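Local coordinates for D-isomer specific 2-hydroxyacid dehydrogenase family protein (Aeromonas salmonicida subsp. salmonicida, PDB 3HG7) that probably acts as an NAD-dependent oxidoreductase of the D-isomer-specific 2-hydroxyacid dehydrogenase family, at residues Val253-Glu258 with Pro278-Tyr283. The protein carries 1 engineered substitution. Sequence-based numbering, arbitrary orientation.
Sequences VLDVFE and PHNSAY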
# COMPACT_ATOMS: atom_id res chain seq x y z
N VAL A 253 -9.54 7.73 7.09
CA VAL A 253 -9.24 7.70 5.64
C VAL A 253 -8.71 6.33 5.34
O VAL A 253 -7.63 5.96 5.80
CB VAL A 253 -8.15 8.75 5.26
CG1 VAL A 253 -7.87 8.76 3.73
CG2 VAL A 253 -8.57 10.14 5.74
N LEU A 254 -9.46 5.59 4.53
CA LEU A 254 -9.11 4.20 4.29
C LEU A 254 -8.89 3.94 2.82
O LEU A 254 -9.77 4.24 2.01
CB LEU A 254 -10.23 3.27 4.76
CG LEU A 254 -10.73 3.32 6.21
CD1 LEU A 254 -11.56 2.08 6.44
CD2 LEU A 254 -9.58 3.40 7.20
N ASP A 255 -7.71 3.42 2.49
CA ASP A 255 -7.38 3.09 1.10
C ASP A 255 -7.56 1.57 0.87
O ASP A 255 -7.66 1.10 -0.26
CB ASP A 255 -5.94 3.51 0.78
CG ASP A 255 -5.62 3.39 -0.70
OD1 ASP A 255 -6.44 3.85 -1.53
OD2 ASP A 255 -4.56 2.77 -1.02
N VAL A 256 -7.64 0.82 1.97
CA VAL A 256 -7.66 -0.66 1.92
C VAL A 256 -8.76 -1.22 2.81
O VAL A 256 -9.19 -0.58 3.77
CB VAL A 256 -6.32 -1.26 2.31
CG1 VAL A 256 -5.27 -0.91 1.26
CG2 VAL A 256 -5.89 -0.79 3.73
N PHE A 257 -9.23 -2.42 2.47
CA PHE A 257 -10.46 -2.93 3.06
C PHE A 257 -10.41 -4.43 3.24
O PHE A 257 -9.67 -5.11 2.53
CB PHE A 257 -11.65 -2.50 2.22
CG PHE A 257 -11.76 -1.01 2.09
CD1 PHE A 257 -12.39 -0.26 3.09
CD2 PHE A 257 -11.18 -0.34 1.00
CE1 PHE A 257 -12.47 1.13 2.99
CE2 PHE A 257 -11.24 1.04 0.91
CZ PHE A 257 -11.90 1.77 1.90
N GLU A 258 -11.21 -4.92 4.19
CA GLU A 258 -11.38 -6.37 4.43
C GLU A 258 -11.82 -7.09 3.14
O GLU A 258 -11.41 -8.22 2.88
CB GLU A 258 -12.40 -6.60 5.56
CG GLU A 258 -11.95 -7.58 6.65
CD GLU A 258 -12.19 -7.04 8.07
OE1 GLU A 258 -13.35 -6.68 8.41
OE2 GLU A 258 -11.21 -6.98 8.85
N PRO A 278 -10.05 3.97 -3.67
CA PRO A 278 -10.07 2.57 -4.18
C PRO A 278 -8.69 1.92 -4.30
O PRO A 278 -8.26 1.58 -5.40
CB PRO A 278 -10.75 2.71 -5.53
CG PRO A 278 -10.38 4.12 -6.00
CD PRO A 278 -10.32 4.96 -4.74
N HIS A 279 -8.02 1.75 -3.16
CA HIS A 279 -6.70 1.14 -3.10
C HIS A 279 -5.74 1.71 -4.16
O HIS A 279 -5.19 0.97 -4.98
CB HIS A 279 -6.82 -0.39 -3.21
CG HIS A 279 -5.67 -1.13 -2.61
ND1 HIS A 279 -5.66 -2.50 -2.48
CD2 HIS A 279 -4.50 -0.69 -2.09
CE1 HIS A 279 -4.52 -2.88 -1.92
NE2 HIS A 279 -3.80 -1.80 -1.67
N ASN A 280 -5.55 3.02 -4.13
CA ASN A 280 -4.73 3.68 -5.12
C ASN A 280 -3.83 4.75 -4.51
O ASN A 280 -3.38 5.67 -5.20
CB ASN A 280 -5.58 4.20 -6.31
CG ASN A 280 -6.49 5.37 -5.93
OD1 ASN A 280 -6.65 5.73 -4.74
ND2 ASN A 280 -7.09 5.98 -6.95
N SER A 281 -3.53 4.60 -3.21
CA SER A 281 -2.68 5.59 -2.50
C SER A 281 -1.25 5.63 -3.07
O SER A 281 -0.61 6.69 -3.08
CB SER A 281 -2.67 5.32 -0.98
OG SER A 281 -2.10 4.04 -0.67
N ALA A 282 -0.74 4.49 -3.58
CA ALA A 282 0.60 4.50 -4.10
C ALA A 282 0.73 3.48 -5.23
O ALA A 282 1.04 2.32 -4.98
CB ALA A 282 1.62 4.21 -2.98
N TYR A 283 0.44 3.94 -6.43
CA TYR A 283 0.44 3.16 -7.67
C TYR A 283 1.83 2.64 -7.97
O TYR A 283 2.80 3.27 -7.59
CB TYR A 283 -0.02 4.06 -8.83
CG TYR A 283 -0.31 3.27 -10.07
CD1 TYR A 283 0.56 3.29 -11.17
CD2 TYR A 283 -1.44 2.47 -10.13
CE1 TYR A 283 0.29 2.50 -12.31
CE2 TYR A 283 -1.72 1.68 -11.26
CZ TYR A 283 -0.85 1.71 -12.34
OH TYR A 283 -1.18 0.92 -13.42
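Asp255 and His279 bring the two backbones together, their CA atoms 4.7 Å apart, just where strand 251-254 gives way to loop and meets the irregular run 278-283. The carbonyl Asp255 O lies 3.0 Å from His279 N. His279 adopts positive phi and psi, and the chain beyond it curls around the Asp255 carboxylate. With CG anti to the backbone N (chi1 -171°), that carboxylate reaches across to the loop and takes two successive amides, one on each oxygen. Asn280 N donates to the syn lone pair of Asp255 OD1 over 2.9 Å, at an N-H...O angle of 151°. Ser281 N approaches Asp255 OD2 from above the carboxylate plane, 45° out of it, at 3.0 Å. Ser281 OG also lies near Asp255 OD2, a bond left doubtful because the position of OG is less certain. Thr277 OG1 adds a hydrogen bond to OD1, so both oxygens of this buried acid are engaged and the group is fixed in rotation. Beside it, Val256 CG1 lies over one face of the His279 imidazole, a CH-pi contact 3.6 Å from the ring centroid, displaced toward the CD2-NE2 rim. Asp255 OD2 sits at the ring edge, 3.6 Å from His279 CD2. His279 ND1 is hydrogen-bonded to Glu260 OE2, while NE2 makes a weak hydrogen bond to a glycerol, consistent with a His-Glu pair facing the active-site cleft, as in relatives of this family. Helix 100-115 packs against the acid and the serine: Tyr106 touches Asp255 and Ser281, and Met103 touches Ser281. The contact thus ties together the loops at the carboxyl ends of the neighbouring parallel strands 251-254 and 274-276 of the Rossmann-type sheet, ahead of helix 286-301.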